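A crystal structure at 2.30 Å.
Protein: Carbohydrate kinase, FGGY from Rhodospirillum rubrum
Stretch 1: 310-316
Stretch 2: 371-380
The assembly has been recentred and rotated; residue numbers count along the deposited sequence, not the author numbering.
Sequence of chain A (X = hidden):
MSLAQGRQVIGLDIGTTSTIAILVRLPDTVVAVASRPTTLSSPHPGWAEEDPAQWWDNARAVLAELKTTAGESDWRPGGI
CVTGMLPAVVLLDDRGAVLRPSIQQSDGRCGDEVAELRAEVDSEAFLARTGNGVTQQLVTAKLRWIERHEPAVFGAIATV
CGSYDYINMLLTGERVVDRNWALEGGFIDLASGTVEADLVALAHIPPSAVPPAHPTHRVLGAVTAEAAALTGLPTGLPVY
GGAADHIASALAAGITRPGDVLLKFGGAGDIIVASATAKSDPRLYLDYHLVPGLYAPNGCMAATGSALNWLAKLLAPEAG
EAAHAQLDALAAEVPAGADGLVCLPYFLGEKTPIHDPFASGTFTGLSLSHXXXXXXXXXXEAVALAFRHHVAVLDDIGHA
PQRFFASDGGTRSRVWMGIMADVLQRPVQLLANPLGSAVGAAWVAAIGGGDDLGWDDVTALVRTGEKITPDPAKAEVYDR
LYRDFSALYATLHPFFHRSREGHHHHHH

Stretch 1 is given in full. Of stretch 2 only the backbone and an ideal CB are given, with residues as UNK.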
# COMPACT_ATOMS: atom_id res chain seq x y z
N TRP A 310 10.54 -3.19 -18.20
CA TRP A 310 11.50 -4.18 -18.65
C TRP A 310 11.20 -4.54 -20.10
O TRP A 310 12.00 -4.30 -20.99
CB TRP A 310 11.42 -5.41 -17.75
CG TRP A 310 12.31 -6.52 -18.15
CD1 TRP A 310 13.65 -6.54 -18.06
CD2 TRP A 310 11.92 -7.80 -18.66
NE1 TRP A 310 14.14 -7.75 -18.50
CE2 TRP A 310 13.10 -8.54 -18.89
CE3 TRP A 310 10.69 -8.39 -18.95
CZ2 TRP A 310 13.09 -9.84 -19.40
CZ3 TRP A 310 10.68 -9.70 -19.47
CH2 TRP A 310 11.88 -10.40 -19.68
N LEU A 311 10.03 -5.09 -20.36
CA LEU A 311 9.77 -5.65 -21.67
C LEU A 311 9.69 -4.59 -22.76
O LEU A 311 10.07 -4.86 -23.90
CB LEU A 311 8.53 -6.54 -21.67
CG LEU A 311 8.27 -7.23 -23.03
CD1 LEU A 311 9.36 -8.27 -23.37
CD2 LEU A 311 6.87 -7.80 -23.08
N ALA A 312 9.18 -3.41 -22.42
CA ALA A 312 9.12 -2.31 -23.39
C ALA A 312 10.52 -1.94 -23.87
O ALA A 312 10.72 -1.60 -25.05
CB ALA A 312 8.41 -1.10 -22.81
N LYS A 313 11.50 -2.03 -22.98
CA LYS A 313 12.88 -1.66 -23.34
C LYS A 313 13.46 -2.70 -24.28
O LYS A 313 14.15 -2.37 -25.24
CB LYS A 313 13.76 -1.55 -22.09
CG LYS A 313 13.30 -0.52 -21.08
CD LYS A 313 14.36 -0.46 -19.95
CE LYS A 313 13.81 0.01 -18.58
NZ LYS A 313 14.77 -0.32 -17.47
N LEU A 314 13.21 -3.95 -23.96
CA LEU A 314 13.62 -5.03 -24.82
C LEU A 314 12.98 -4.94 -26.21
O LEU A 314 13.64 -5.14 -27.21
CB LEU A 314 13.25 -6.37 -24.19
CG LEU A 314 14.11 -6.77 -22.99
CD1 LEU A 314 13.64 -8.12 -22.57
CD2 LEU A 314 15.61 -6.79 -23.35
N LEU A 315 11.69 -4.62 -26.24
CA LEU A 315 10.89 -4.74 -27.48
C LEU A 315 10.87 -3.45 -28.32
O LEU A 315 10.67 -3.49 -29.51
CB LEU A 315 9.46 -5.15 -27.13
CG LEU A 315 9.08 -6.63 -27.27
CD1 LEU A 315 10.21 -7.57 -26.93
CD2 LEU A 315 7.85 -6.95 -26.48
N ALA A 316 11.04 -2.31 -27.65
CA ALA A 316 11.01 -1.00 -28.28
C ALA A 316 12.24 -0.24 -27.79
O ALA A 316 12.13 0.81 -27.15
CB ALA A 316 9.75 -0.26 -27.92
N UNK A 371 5.03 -11.93 -32.93
CA UNK A 371 5.56 -10.60 -33.25
C UNK A 371 5.70 -9.87 -31.94
O UNK A 371 5.24 -10.37 -30.89
CB UNK A 371 4.66 -9.83 -34.22
N UNK A 372 6.29 -8.68 -31.97
CA UNK A 372 6.43 -7.96 -30.71
C UNK A 372 5.06 -7.68 -30.03
O UNK A 372 4.95 -7.66 -28.81
CB UNK A 372 7.17 -6.64 -30.96
N UNK A 373 4.02 -7.54 -30.84
CA UNK A 373 2.67 -7.37 -30.35
C UNK A 373 2.16 -8.53 -29.51
O UNK A 373 1.56 -8.31 -28.48
CB UNK A 373 1.73 -7.15 -31.54
N UNK A 374 2.40 -9.75 -29.97
CA UNK A 374 2.04 -10.94 -29.22
C UNK A 374 2.79 -10.98 -27.89
O UNK A 374 2.20 -11.31 -26.86
CB UNK A 374 2.33 -12.20 -30.04
N UNK A 375 4.08 -10.66 -27.91
CA UNK A 375 4.85 -10.70 -26.67
C UNK A 375 4.31 -9.70 -25.66
O UNK A 375 4.12 -10.02 -24.49
CB UNK A 375 6.33 -10.42 -26.95
N UNK A 376 4.13 -8.46 -26.12
CA UNK A 376 3.57 -7.41 -25.29
C UNK A 376 2.19 -7.82 -24.74
O UNK A 376 1.89 -7.65 -23.55
CB UNK A 376 3.46 -6.11 -26.09
N UNK A 377 1.37 -8.36 -25.63
CA UNK A 377 0.02 -8.75 -25.26
C UNK A 377 0.01 -9.83 -24.20
O UNK A 377 -0.69 -9.73 -23.20
CB UNK A 377 -0.75 -9.23 -26.49
N UNK A 378 0.84 -10.85 -24.43
CA UNK A 378 0.92 -11.97 -23.53
C UNK A 378 1.28 -11.45 -22.15
O UNK A 378 0.74 -11.92 -21.16
CB UNK A 378 1.94 -13.00 -24.02
N UNK A 379 2.18 -10.48 -22.09
CA UNK A 379 2.56 -9.93 -20.78
C UNK A 379 1.38 -9.17 -20.19
O UNK A 379 1.10 -9.30 -18.99
CB UNK A 379 3.78 -9.02 -20.90
N UNK A 380 0.71 -8.38 -21.03
CA UNK A 380 -0.44 -7.63 -20.57
C UNK A 380 -1.48 -8.58 -19.97
O UNK A 380 -2.03 -8.33 -18.89
CB UNK A 380 -1.04 -6.82 -21.72

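The two helices run antiparallel, at 178° with axes 10.7 Å apart at closest approach, so Leu315 meets the start of stretch 2 and Leu311 a later part. Four residues apart in one helix, these two leucines share a face.

Position 371 has extended backbone angles (-122/174) and sits just before the helix, at the N-cap. Nothing of stretch 1 lies near its ideal CB, so the local chain sets the terms, and Ser, Thr, Asp or Asn would suit. It is Thr371, with chi1 p; its OG1 lies in a hydrogen bond with the side chain at position 374.

Position 372 opens the helix with its CB directed toward stretch 1, 4.2 Å from Leu315 CG. Here the partner helix is ending: Ala316 leaves helical geometry, and the carbonyl of Leu315 is an acceptor offered there. An apolar stem would pack on Leu315, while a long side chain with a donor could reach the carbonyl; Lys, Arg or Gln would combine both, and Leu or Met would serve the first need alone. The residue is Arg372. Its CB lies 4.0 Å from Leu315 CG, and the chain bends back through chi1 p and chi3 p to bring NH1 to 2.6 Å from Leu315 O.

Position 373 points away and meets nothing of stretch 1, which therefore leaves the choice free; the deposited residue is Gly373. Position 374 is likewise out of reach, open to many helix formers, and holds His374, whose ND1 is 2.8 Å from Thr371 OG1 in a hydrogen bond where either could be the donor.

Position 375 points toward stretch 1, its ideal CB 3.8 Å from Leu315 CD2 and 4.7 Å from Leu311 CD2. Facing two leucine methyls, it asks for an apolar group: Ala, Leu, Ile or Met. Leu375 packs there, with CB at 3.8 Å from Leu315 CD2, while its carbonyl O lies 3.8 Å from Leu311 CD2.

Position 376 points sideways, with its ideal CB 4.5 Å from Leu315 CD2 and 4.8 Å from Leu311 CD2. A shorter apolar residue, up to Leu, would remain beside these methyls; a long or aromatic one, Met, Phe or Trp, could swing along the helix to the small side chain of Ala312. Trp376, with chi1 t, sends its ring there: CE3 comes to 3.7 Å from Leu311 CD2, and CZ3 to 3.8 Å from Ala312 CB and 3.6 Å from Ala312 N.

Positions 377 and 378, pointing away and sideways, find no partner in stretch 1 and are not constrained by it; they are Arg377, whose NH1 and NH2 are hydrogen-bonded elsewhere in the structure, and Ala378.

Position 379 again points toward stretch 1, its ideal CB 4.0 Å from Leu311 CD2, so Ala, Leu, Ile or Met would suit. Leu379 packs on Leu311, with its CB 4.0 Å and its CD2 4.1 Å from Leu311 CD2.

Position 380 is out of reach, unspecified by stretch 1, and is Leu380.

Stretch 2 (371-380) TRGHLWRALL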
# COMPACT_ATOMS: atom_id res chain seq x y z
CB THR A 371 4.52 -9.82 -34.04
OG1 THR A 371 3.30 -9.77 -33.28
CG2 THR A 371 4.21 -10.51 -35.36
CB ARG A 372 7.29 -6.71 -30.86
CG ARG A 372 6.69 -5.64 -31.71
CD ARG A 372 7.73 -4.55 -32.02
NE ARG A 372 8.70 -5.04 -32.97
CZ ARG A 372 9.93 -5.41 -32.66
NH1 ARG A 372 10.39 -5.30 -31.40
NH2 ARG A 372 10.72 -5.87 -33.63
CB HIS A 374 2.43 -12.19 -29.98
CG HIS A 374 1.56 -12.49 -31.15
ND1 HIS A 374 1.76 -11.89 -32.38
CD2 HIS A 374 0.54 -13.35 -31.30
CE1 HIS A 374 0.86 -12.37 -33.23
NE2 HIS A 374 0.11 -13.25 -32.61
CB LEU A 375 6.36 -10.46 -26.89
CG LEU A 375 7.29 -11.62 -27.30
CD1 LEU A 375 8.65 -11.55 -26.59
CD2 LEU A 375 6.67 -12.92 -26.99
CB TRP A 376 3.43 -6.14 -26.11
CG TRP A 376 3.07 -4.94 -25.31
CD1 TRP A 376 1.92 -4.24 -25.39
CD2 TRP A 376 3.87 -4.30 -24.30
NE1 TRP A 376 1.94 -3.18 -24.51
CE2 TRP A 376 3.13 -3.20 -23.83
CE3 TRP A 376 5.13 -4.55 -23.75
CZ2 TRP A 376 3.60 -2.36 -22.81
CZ3 TRP A 376 5.60 -3.72 -22.75
CH2 TRP A 376 4.84 -2.62 -22.30
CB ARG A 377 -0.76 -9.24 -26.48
CG ARG A 377 -2.15 -9.72 -26.08
CD ARG A 377 -3.13 -9.51 -27.19
NE ARG A 377 -4.47 -9.60 -26.65
CZ ARG A 377 -5.41 -8.67 -26.80
NH1 ARG A 377 -5.16 -7.55 -27.48
NH2 ARG A 377 -6.60 -8.87 -26.25
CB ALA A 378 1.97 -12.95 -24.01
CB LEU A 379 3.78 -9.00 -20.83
CG LEU A 379 4.06 -8.44 -19.42
CD1 LEU A 379 4.14 -9.58 -18.40
CD2 LEU A 379 5.29 -7.51 -19.28
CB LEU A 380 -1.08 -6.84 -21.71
CG LEU A 380 -0.30 -5.62 -22.18
CD1 LEU A 380 -1.17 -4.67 -23.01
CD2 LEU A 380 0.30 -4.92 -21.01
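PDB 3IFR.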